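Side-chain contact in putative TOXIN related protein (Parabacteroides distasonis ATCC 8503, PDB 3K0Y), which is of unknown function, possibly toxin-related, and combines a NigD-like OB domain with a beta-sandwich domain: residues Leu120-Glu125 and Leu150-Asn155. Sequence-based numbering, arbitrary orientation.
Sequences LNIYFE and LEFRHN
In the core of the NigD-like C-terminal beta-sandwich domain, Ile122 and Phe124 of strand 119-128 meet Phe152 of strand 149-155 in the facing sheet. With the CA atoms of Ile122 and Phe152 9.5 Å apart, the two strands are joined by apolar side chains alone. Phe152 meets the two partners with different parts of its ring: a face for Ile122 and the CZ end for Phe124. Its CG lies anti to the backbone N (chi1 174°), which sends the ring across the interface. Over one face of that ring comes the end of Ile122, whose CD1 sits 3.8 Å from the ring centroid in a CH-pi contact and approaches Phe152 CD1 most closely, at 3.5 Å. The extended chain of Ile122 (chi2 177°) carries this methyl forward to the ring. The rim of Phe152 then serves the second aromatic: its CZ stands 4.0 Å from Phe124 CD1, over a face of the Phe124 ring. The planes are inclined at 61° and the centroids lie 5.5 Å apart, an edge-to-face pair. On the other side of strand 149-155, Arg153 grips Glu151 OE1 through both NE and NH2, and its NH1 forms a salt bridge with Asp98. Around the core, Ile136 of strand 135-139 touches both phenylalanines, while Val169 and Phe171 of strand 163-172 pack on Ile122 and Phe152 respectively.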
ATOM      1  N   LEU A 120       2.012   1.837  -3.317  1.00 41.88           N
ATOM      2  CA  LEU A 120       1.302   2.941  -2.725  1.00 41.11           C
ATOM      3  C   LEU A 120       0.813   2.474  -1.346  1.00 41.56           C
ATOM      4  O   LEU A 120       0.011   1.558  -1.262  1.00 43.95           O
ATOM      5  CB  LEU A 120       0.125   3.362  -3.592  1.00 40.16           C
ATOM      6  CG  LEU A 120      -0.724   4.508  -3.065  1.00 39.91           C
ATOM      7  CD1 LEU A 120       0.088   5.852  -3.142  1.00 40.82           C
ATOM      8  CD2 LEU A 120      -2.089   4.658  -3.712  1.00 35.70           C
ATOM      9  N   ASN A 121       1.222   3.186  -0.315  1.00 39.41           N
ATOM     10  CA  ASN A 121       0.925   2.900   1.051  1.00 39.68           C
ATOM     11  C   ASN A 121      -0.071   3.908   1.589  1.00 39.82           C
ATOM     12  O   ASN A 121       0.076   5.102   1.356  1.00 40.47           O
ATOM     13  CB  ASN A 121       2.195   2.967   1.867  1.00 37.91           C
ATOM     14  CG  ASN A 121       3.219   1.959   1.430  1.00 40.33           C
ATOM     15  OD1 ASN A 121       3.149   0.801   1.818  1.00 41.75           O
ATOM     16  ND2 ASN A 121       4.188   2.387   0.614  1.00 40.03           N
ATOM     17  N   ILE A 122      -1.080   3.420   2.284  1.00 38.97           N
ATOM     18  CA  ILE A 122      -2.094   4.238   2.813  1.00 39.32           C
ATOM     19  C   ILE A 122      -2.400   3.869   4.245  1.00 39.03           C
ATOM     20  O   ILE A 122      -2.467   2.699   4.577  1.00 39.52           O
ATOM     21  CB  ILE A 122      -3.400   4.154   1.993  1.00 39.82           C
ATOM     22  CG1 ILE A 122      -3.165   4.516   0.541  1.00 41.37           C
ATOM     23  CG2 ILE A 122      -4.424   5.120   2.588  1.00 40.58           C
ATOM     24  CD1 ILE A 122      -4.413   4.378  -0.385  1.00 38.87           C
ATOM     25  N   TYR A 123      -2.515   4.891   5.091  1.00 39.74           N
ATOM     26  CA  TYR A 123      -3.114   4.836   6.419  1.00 40.44           C
ATOM     27  C   TYR A 123      -4.346   5.721   6.356  1.00 41.04           C
ATOM     28  O   TYR A 123      -4.230   6.927   6.108  1.00 39.77           O
ATOM     29  CB  TYR A 123      -2.154   5.399   7.492  1.00 41.41           C
ATOM     30  CG  TYR A 123      -2.698   5.390   8.916  1.00 43.09           C
ATOM     31  CD1 TYR A 123      -2.526   4.291   9.751  1.00 48.75           C
ATOM     32  CD2 TYR A 123      -3.394   6.490   9.420  1.00 47.11           C
ATOM     33  CE1 TYR A 123      -3.017   4.283  11.090  1.00 47.77           C
ATOM     34  CE2 TYR A 123      -3.899   6.509  10.734  1.00 48.80           C
ATOM     35  CZ  TYR A 123      -3.709   5.395  11.557  1.00 50.24           C
ATOM     36  OH  TYR A 123      -4.222   5.423  12.825  1.00 53.36           O
ATOM     37  N   PHE A 124      -5.518   5.146   6.614  1.00 41.63           N
ATOM     38  CA  PHE A 124      -6.795   5.850   6.421  1.00 42.19           C
ATOM     39  C   PHE A 124      -7.699   5.570   7.591  1.00 43.44           C
ATOM     40  O   PHE A 124      -7.477   4.609   8.359  1.00 44.25           O
ATOM     41  CB  PHE A 124      -7.480   5.443   5.099  1.00 42.97           C
ATOM     42  CG  PHE A 124      -8.026   4.009   5.092  1.00 43.14           C
ATOM     43  CD1 PHE A 124      -7.210   2.954   4.775  1.00 41.64           C
ATOM     44  CD2 PHE A 124      -9.346   3.749   5.437  1.00 44.60           C
ATOM     45  CE1 PHE A 124      -7.696   1.637   4.801  1.00 42.85           C
ATOM     46  CE2 PHE A 124      -9.839   2.423   5.483  1.00 43.50           C
ATOM     47  CZ  PHE A 124      -9.016   1.397   5.156  1.00 41.45           C
ATOM     48  N   GLU A 125      -8.704   6.411   7.764  1.00 43.60           N
ATOM     49  CA  GLU A 125      -9.684   6.180   8.800  1.00 45.09           C
ATOM     50  C   GLU A 125     -11.060   6.202   8.218  1.00 44.45           C
ATOM     51  O   GLU A 125     -11.303   6.807   7.203  1.00 44.03           O
ATOM     52  CB  GLU A 125      -9.623   7.263   9.880  1.00 45.67           C
ATOM     53  CG  GLU A 125      -8.365   7.288  10.720  1.00 49.22           C
ATOM     54  CD  GLU A 125      -8.326   8.514  11.646  1.00 54.22           C
ATOM     55  OE1 GLU A 125      -8.179   9.685  11.159  1.00 56.93           O
ATOM     56  OE2 GLU A 125      -8.460   8.288  12.852  1.00 51.85           O
ATOM     57  N   LEU A 150      -5.293   7.360 -10.442  1.00 44.50           N
ATOM     58  CA  LEU A 150      -5.885   6.233  -9.732  1.00 44.20           C
ATOM     59  C   LEU A 150      -6.981   6.685  -8.791  1.00 44.35           C
ATOM     60  O   LEU A 150      -7.055   7.866  -8.436  1.00 44.04           O
ATOM     61  CB  LEU A 150      -4.816   5.481  -8.985  1.00 43.67           C
ATOM     62  CG  LEU A 150      -3.588   5.046  -9.778  1.00 46.37           C
ATOM     63  CD1 LEU A 150      -2.417   4.733  -8.798  1.00 49.73           C
ATOM     64  CD2 LEU A 150      -3.896   3.820 -10.588  1.00 50.36           C
ATOM     65  N   GLU A 151      -7.855   5.743  -8.412  1.00 43.45           N
ATOM     66  CA  GLU A 151      -8.879   6.008  -7.420  1.00 43.03           C
ATOM     67  C   GLU A 151      -8.771   4.985  -6.286  1.00 42.02           C
ATOM     68  O   GLU A 151      -8.740   3.778  -6.526  1.00 42.61           O
ATOM     69  CB  GLU A 151     -10.274   5.891  -8.012  1.00 42.96           C
ATOM     70  CG  GLU A 151     -10.599   6.829  -9.062  1.00 43.79           C
ATOM     71  CD  GLU A 151     -12.013   6.613  -9.676  1.00 43.48           C
ATOM     72  OE1 GLU A 151     -12.673   5.575  -9.438  1.00 42.74           O
ATOM     73  OE2 GLU A 151     -12.443   7.517 -10.402  1.00 46.18           O
ATOM     74  N   PHE A 152      -8.709   5.476  -5.065  1.00 41.02           N
ATOM     75  CA  PHE A 152      -8.732   4.661  -3.902  1.00 40.85           C
ATOM     76  C   PHE A 152     -10.184   4.510  -3.537  1.00 40.60           C
ATOM     77  O   PHE A 152     -10.875   5.471  -3.301  1.00 42.06           O
ATOM     78  CB  PHE A 152      -7.954   5.306  -2.754  1.00 40.87           C
ATOM     79  CG  PHE A 152      -8.071   4.563  -1.455  1.00 40.88           C
ATOM     80  CD1 PHE A 152      -7.593   3.268  -1.348  1.00 41.01           C
ATOM     81  CD2 PHE A 152      -8.672   5.134  -0.368  1.00 41.12           C
ATOM     82  CE1 PHE A 152      -7.710   2.569  -0.161  1.00 42.51           C
ATOM     83  CE2 PHE A 152      -8.778   4.461   0.836  1.00 43.51           C
ATOM     84  CZ  PHE A 152      -8.286   3.167   0.952  1.00 42.83           C
ATOM     85  N   ARG A 153     -10.637   3.276  -3.469  1.00 41.39           N
ATOM     86  CA  ARG A 153     -12.033   2.960  -3.289  1.00 41.30           C
ATOM     87  C   ARG A 153     -12.264   2.159  -1.997  1.00 40.57           C
ATOM     88  O   ARG A 153     -11.422   1.322  -1.599  1.00 39.58           O
ATOM     89  CB  ARG A 153     -12.459   2.156  -4.509  1.00 41.93           C
ATOM     90  CG  ARG A 153     -12.390   2.943  -5.788  1.00 44.60           C
ATOM     91  CD  ARG A 153     -13.687   3.600  -5.916  1.00 49.23           C
ATOM     92  NE  ARG A 153     -13.934   4.175  -7.215  1.00 50.53           N
ATOM     93  CZ  ARG A 153     -15.140   4.546  -7.605  1.00 47.02           C
ATOM     94  NH1 ARG A 153     -16.170   4.381  -6.805  1.00 43.60           N
ATOM     95  NH2 ARG A 153     -15.299   5.111  -8.775  1.00 48.12           N
ATOM     96  N   HIS A 154     -13.389   2.464  -1.333  1.00 40.12           N
ATOM     97  CA  HIS A 154     -13.781   1.856  -0.072  1.00 39.46           C
ATOM     98  C   HIS A 154     -15.259   1.540  -0.121  1.00 39.52           C
ATOM     99  O   HIS A 154     -16.091   2.447  -0.383  1.00 39.62           O
ATOM    100  CB  HIS A 154     -13.429   2.793   1.075  1.00 40.21           C
ATOM    101  CG  HIS A 154     -14.030   2.439   2.408  1.00 38.33           C
ATOM    102  ND1 HIS A 154     -14.899   3.282   3.055  1.00 40.78           N
ATOM    103  CD2 HIS A 154     -13.812   1.407   3.256  1.00 39.12           C
ATOM    104  CE1 HIS A 154     -15.240   2.759   4.221  1.00 38.20           C
ATOM    105  NE2 HIS A 154     -14.602   1.611   4.366  1.00 39.05           N
ATOM    106  N   ASN A 155     -15.573   0.255   0.075  1.00 37.74           N
ATOM    107  CA  ASN A 155     -16.968  -0.190   0.239  1.00 39.09           C
ATOM    108  C   ASN A 155     -17.176  -0.756   1.632  1.00 38.81           C
ATOM    109  O   ASN A 155     -16.604  -1.778   1.959  1.00 39.21           O
ATOM    110  CB  ASN A 155     -17.296  -1.291  -0.762  1.00 38.78           C
ATOM    111  CG  ASN A 155     -18.770  -1.357  -1.111  1.00 38.73           C
ATOM    112  OD1 ASN A 155     -19.626  -1.057  -0.306  1.00 37.91           O
ATOM    113  ND2 ASN A 155     -19.052  -1.740  -2.336  1.00 36.41           N
TER